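Local coordinates for endo-polygalacturonase (Pectobacterium carotovorum subsp. carotovorum, PDB 1BHE), which hydrolyses the alpha-1,4 bonds between galacturonosyl units of polygalacturonic acid and takes part in the maceration and soft-rotting of plant tissue, at residues Y263-D269 with N292-N298; I308-T312 with W325-F330. One frame throughout, in Å; residues are numbered along the deposited sequence.

Contact 1: residues Y263-D269 with N292-N298; sequences YNVTVDD and NGVRYSN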
# COMPACT_ATOMS: atom_id res chain seq x y z
N TYR A 263 -1.55 -15.52 6.29
CA TYR A 263 -1.76 -16.02 7.64
C TYR A 263 -1.52 -15.02 8.77
O TYR A 263 -0.60 -14.21 8.71
CB TYR A 263 -0.77 -17.18 7.93
CG TYR A 263 -0.81 -18.32 6.94
CD1 TYR A 263 -0.05 -18.29 5.77
CD2 TYR A 263 -1.62 -19.43 7.17
CE1 TYR A 263 -0.10 -19.32 4.86
CE2 TYR A 263 -1.67 -20.47 6.26
CZ TYR A 263 -0.91 -20.41 5.11
OH TYR A 263 -0.95 -21.43 4.18
N ASN A 264 -2.28 -15.16 9.84
CA ASN A 264 -2.11 -14.41 11.08
C ASN A 264 -2.08 -12.90 10.92
O ASN A 264 -1.09 -12.21 11.19
CB ASN A 264 -0.83 -14.91 11.76
CG ASN A 264 -0.63 -14.41 13.17
OD1 ASN A 264 -1.57 -14.10 13.90
ND2 ASN A 264 0.64 -14.28 13.58
N VAL A 265 -3.22 -12.37 10.50
CA VAL A 265 -3.42 -10.94 10.29
C VAL A 265 -4.30 -10.38 11.41
O VAL A 265 -5.42 -10.85 11.60
CB VAL A 265 -4.08 -10.67 8.93
CG1 VAL A 265 -4.26 -9.17 8.70
CG2 VAL A 265 -3.24 -11.27 7.81
N THR A 266 -3.78 -9.40 12.14
CA THR A 266 -4.47 -8.79 13.25
C THR A 266 -4.76 -7.31 13.00
O THR A 266 -3.84 -6.50 12.87
CB THR A 266 -3.64 -8.91 14.55
OG1 THR A 266 -3.40 -10.29 14.86
CG2 THR A 266 -4.34 -8.27 15.74
N VAL A 267 -6.04 -6.96 12.92
CA VAL A 267 -6.48 -5.59 12.72
C VAL A 267 -7.22 -5.11 13.97
O VAL A 267 -8.24 -5.72 14.31
CB VAL A 267 -7.42 -5.43 11.51
CG1 VAL A 267 -7.80 -3.96 11.32
CG2 VAL A 267 -6.81 -5.97 10.23
N ASP A 268 -6.75 -4.06 14.62
CA ASP A 268 -7.39 -3.54 15.82
C ASP A 268 -7.33 -2.01 15.86
O ASP A 268 -6.31 -1.40 15.53
CB ASP A 268 -6.75 -4.10 17.09
CG ASP A 268 -7.46 -3.61 18.35
OD1 ASP A 268 -8.66 -3.90 18.51
OD2 ASP A 268 -6.82 -2.93 19.18
N ASP A 269 -8.42 -1.40 16.30
CA ASP A 269 -8.53 0.04 16.43
C ASP A 269 -8.31 0.71 15.07
O ASP A 269 -7.25 1.27 14.78
CB ASP A 269 -7.56 0.59 17.47
CG ASP A 269 -7.79 2.07 17.75
OD1 ASP A 269 -8.84 2.60 17.32
OD2 ASP A 269 -6.93 2.71 18.39
N ASN A 292 -5.80 -17.79 6.36
CA ASN A 292 -6.11 -18.37 7.66
C ASN A 292 -5.67 -17.52 8.85
O ASN A 292 -4.52 -17.08 8.89
CB ASN A 292 -5.44 -19.76 7.74
CG ASN A 292 -5.64 -20.37 9.12
OD1 ASN A 292 -6.72 -20.86 9.43
ND2 ASN A 292 -4.62 -20.31 9.96
N GLY A 293 -6.56 -17.36 9.81
CA GLY A 293 -6.28 -16.62 11.02
C GLY A 293 -6.27 -15.11 10.82
O GLY A 293 -5.22 -14.46 10.85
N VAL A 294 -7.44 -14.57 10.56
CA VAL A 294 -7.63 -13.14 10.36
C VAL A 294 -8.59 -12.65 11.44
O VAL A 294 -9.68 -13.23 11.56
CB VAL A 294 -8.18 -12.78 8.97
CG1 VAL A 294 -8.32 -11.26 8.82
CG2 VAL A 294 -7.29 -13.31 7.86
N ARG A 295 -8.20 -11.66 12.22
CA ARG A 295 -9.04 -11.16 13.29
C ARG A 295 -9.16 -9.64 13.25
O ARG A 295 -8.17 -8.90 13.28
CB ARG A 295 -8.54 -11.60 14.67
CG ARG A 295 -7.07 -11.28 14.94
CD ARG A 295 -6.46 -12.25 15.93
NE ARG A 295 -6.30 -13.60 15.39
CZ ARG A 295 -5.29 -14.01 14.64
NH1 ARG A 295 -4.30 -13.18 14.32
NH2 ARG A 295 -5.26 -15.26 14.20
N TYR A 296 -10.40 -9.17 13.18
CA TYR A 296 -10.69 -7.74 13.15
C TYR A 296 -11.41 -7.31 14.43
O TYR A 296 -12.42 -7.92 14.79
CB TYR A 296 -11.57 -7.35 11.97
CG TYR A 296 -11.18 -7.81 10.59
CD1 TYR A 296 -10.33 -7.06 9.79
CD2 TYR A 296 -11.68 -9.00 10.08
CE1 TYR A 296 -9.99 -7.49 8.52
CE2 TYR A 296 -11.35 -9.44 8.81
CZ TYR A 296 -10.49 -8.67 8.03
OH TYR A 296 -10.16 -9.11 6.78
N SER A 297 -10.91 -6.27 15.08
CA SER A 297 -11.55 -5.81 16.31
C SER A 297 -11.46 -4.31 16.48
O SER A 297 -10.51 -3.66 16.06
CB SER A 297 -10.95 -6.50 17.54
OG SER A 297 -9.58 -6.16 17.69
N ASN A 298 -12.49 -3.74 17.11
CA ASN A 298 -12.54 -2.31 17.38
C ASN A 298 -12.44 -1.47 16.11
O ASN A 298 -11.60 -0.58 15.99
CB ASN A 298 -11.47 -1.92 18.41
CG ASN A 298 -11.72 -0.54 18.99
OD1 ASN A 298 -12.77 0.07 18.74
ND2 ASN A 298 -10.78 -0.02 19.76
O HOH W 1 -8.13 -7.96 16.43
O HOH W 2 -8.45 -1.31 20.71
O HOH W 3 -11.57 2.40 16.60
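V267 and R295 show how the two strands are sewn together: V267 N donates to R295 O at 2.9 Å, nearly straight, and V267 O takes S297 N. The same parallel pairing starts with N264 N to N292 O and ends with D269 N to S297 O, keeping the axes 4.7 Å apart and within 2° of parallel. Polar side chains carry the face of T266, D268, R295 and S297. R295 bends at chi3 (69°), which brings NH1 back over the neighbouring strand; there it donates to T266 OG1 (3.1 Å), in the guanidinium plane, and to N264 OD1 (2.9 Å), tilted out of it. T266 OG1 also bonds S1 N, and N264 ND2 is hydrogen-bonded to N239 OD1. Further along, S297 OG donates to D268 OD1 at 2.6 Å, and water 1 joins that hydroxyl to V267 O. Apolar groups line the other face, where V267 CG2 rests 3.7 Å from Y296 CD1 and V265 CB lies 4.3 Å from V294 CG1. At the corner, the D269 carboxylate and N298 amide run side by side, their planes 11° apart; water 2 bridges D268 OD2 and N298 ND2, while D269 OD2 bonds H244. Parallel strands in register on successive coils, with the V267 and Y296 face turned inward, are typical of the right-handed parallel beta-helix of family 28 glycosyl hydrolases.

Contact 2: residues I308-T312 with W325-F330; sequences IVIDT and WSDITF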
# COMPACT_ATOMS: atom_id res chain seq x y z
N ILE A 308 -18.30 -4.72 5.20
CA ILE A 308 -17.66 -6.03 5.24
C ILE A 308 -17.83 -6.69 3.88
O ILE A 308 -18.94 -6.81 3.37
CB ILE A 308 -18.18 -6.98 6.33
CG1 ILE A 308 -17.95 -6.42 7.73
CG2 ILE A 308 -17.51 -8.35 6.20
CD1 ILE A 308 -18.54 -7.23 8.86
N VAL A 309 -16.71 -7.08 3.26
CA VAL A 309 -16.73 -7.75 1.98
C VAL A 309 -15.83 -8.99 2.01
O VAL A 309 -14.63 -8.90 2.20
CB VAL A 309 -16.28 -6.90 0.78
CG1 VAL A 309 -16.29 -7.72 -0.51
CG2 VAL A 309 -17.11 -5.64 0.57
N ILE A 310 -16.44 -10.15 1.79
CA ILE A 310 -15.73 -11.41 1.66
C ILE A 310 -16.20 -11.98 0.32
O ILE A 310 -17.30 -12.53 0.22
CB ILE A 310 -15.91 -12.42 2.80
CG1 ILE A 310 -15.33 -11.88 4.11
CG2 ILE A 310 -15.27 -13.75 2.43
CD1 ILE A 310 -15.42 -12.81 5.29
N ASP A 311 -15.40 -11.77 -0.72
CA ASP A 311 -15.78 -12.20 -2.06
C ASP A 311 -14.75 -13.08 -2.74
O ASP A 311 -13.65 -12.63 -3.07
CB ASP A 311 -16.03 -10.96 -2.94
CG ASP A 311 -16.93 -11.27 -4.11
OD1 ASP A 311 -17.02 -12.45 -4.51
OD2 ASP A 311 -17.58 -10.33 -4.63
N THR A 312 -15.14 -14.32 -3.01
CA THR A 312 -14.27 -15.28 -3.67
C THR A 312 -14.36 -15.20 -5.19
O THR A 312 -13.56 -15.83 -5.89
CB THR A 312 -14.58 -16.73 -3.25
OG1 THR A 312 -15.89 -17.05 -3.74
CG2 THR A 312 -14.53 -16.89 -1.75
N TRP A 325 -10.35 -20.40 2.91
CA TRP A 325 -10.35 -19.31 3.89
C TRP A 325 -11.01 -19.76 5.19
O TRP A 325 -12.15 -20.23 5.18
CB TRP A 325 -11.05 -18.09 3.27
CG TRP A 325 -10.48 -17.57 1.98
CD1 TRP A 325 -9.31 -17.91 1.37
CD2 TRP A 325 -11.04 -16.54 1.15
NE1 TRP A 325 -9.12 -17.21 0.21
CE2 TRP A 325 -10.17 -16.35 0.06
CE3 TRP A 325 -12.20 -15.77 1.22
CZ2 TRP A 325 -10.42 -15.43 -0.95
CZ3 TRP A 325 -12.45 -14.85 0.22
CH2 TRP A 325 -11.56 -14.69 -0.86
N SER A 326 -10.28 -19.65 6.30
CA SER A 326 -10.82 -20.08 7.58
C SER A 326 -10.28 -19.26 8.75
O SER A 326 -9.36 -18.46 8.61
CB SER A 326 -10.56 -21.57 7.80
OG SER A 326 -9.18 -21.87 7.83
N ASP A 327 -10.87 -19.46 9.92
CA ASP A 327 -10.51 -18.75 11.14
C ASP A 327 -10.49 -17.25 10.90
O ASP A 327 -9.49 -16.55 11.03
CB ASP A 327 -9.19 -19.26 11.73
CG ASP A 327 -8.85 -18.65 13.08
OD1 ASP A 327 -9.74 -18.09 13.76
OD2 ASP A 327 -7.66 -18.71 13.46
N ILE A 328 -11.66 -16.74 10.52
CA ILE A 328 -11.88 -15.32 10.23
C ILE A 328 -12.86 -14.77 11.26
O ILE A 328 -14.00 -15.23 11.36
CB ILE A 328 -12.40 -15.13 8.80
CG1 ILE A 328 -11.42 -15.70 7.78
CG2 ILE A 328 -12.67 -13.67 8.49
CD1 ILE A 328 -11.99 -15.96 6.40
N THR A 329 -12.41 -13.84 12.10
CA THR A 329 -13.26 -13.30 13.15
C THR A 329 -13.40 -11.79 13.12
O THR A 329 -12.47 -11.04 12.81
CB THR A 329 -12.73 -13.69 14.56
OG1 THR A 329 -11.42 -13.13 14.72
CG2 THR A 329 -12.65 -15.19 14.75
N PHE A 330 -14.60 -11.32 13.44
CA PHE A 330 -14.91 -9.90 13.56
C PHE A 330 -15.46 -9.66 14.97
O PHE A 330 -16.41 -10.33 15.36
CB PHE A 330 -15.93 -9.42 12.54
CG PHE A 330 -15.62 -9.58 11.08
CD1 PHE A 330 -15.74 -10.81 10.45
CD2 PHE A 330 -15.20 -8.49 10.33
CE1 PHE A 330 -15.45 -10.95 9.11
CE2 PHE A 330 -14.92 -8.63 8.98
CZ PHE A 330 -15.04 -9.86 8.37
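I308 carries CG1 opposite its carbonyl carbon (chi1 -62°) and then runs on extended, which lays CD1 over a face of the F330 ring; CG2, on the other branch, comes to 3.6 Å from F330 CZ. The F330 ring swings out with the same first torsion (chi1 -59°), and the two side chains approach from opposite directions. CD1 sits above the ring off-centre, toward its rim, 4.2 Å from the centroid, a CH-pi contact. Y296 stacks on this ring as well.

I310 meets three side chains. Its CD1 meets the edge of the F330 ring at CE1 (4.2 Å) and also approaches I328 CG2. Its CG2 branch lies in the plane of the W325 ring, at the edge, 3.7 Å from CZ3. T312 instead comes over the indole: its CG2 is 4.0 Å from the centroid of the six-membered ring, a second CH-pi contact, and 3.5 Å from CZ3. Its hydroxyl, OG1, is taken up elsewhere, by E346 O and N344 O. D311 O closes the group at the edge of the indole, 3.7 Å from CH2.

The strand axes come no closer than 11.1 Å, so side chains do nearly all the touching, with D311 O the one backbone atom among the contacts described. Two walls of the beta-helix face each other here across its apolar interior. What joins them is dispersion and CH-pi packing between buried methyl groups and two aromatic rings, contacts that are largely non-directional and depend on shape rather than polar pairing.

In the fold
Contact 1 closes before contact 2 opens along the chain, and their centres lie 10 Å apart on one side of the molecule. Strand 290-302, which carries residues 292-298, pairs in parallel with strand 324-335, which carries 325-330, so both contacts reach the same wall of the beta-helix; Y296 N to T329 O and V294 O to T329 N are probable hydrogen bonds between them. Strand 306-311 follows 290-302 in the chain and belongs to another wall, pairing with 277-282 and 340-344. Contact 1 therefore joins successive coils along the helix, whereas contact 2 spans its interior. Both lie away from the probable catalytic residues, so they belong to the scaffold.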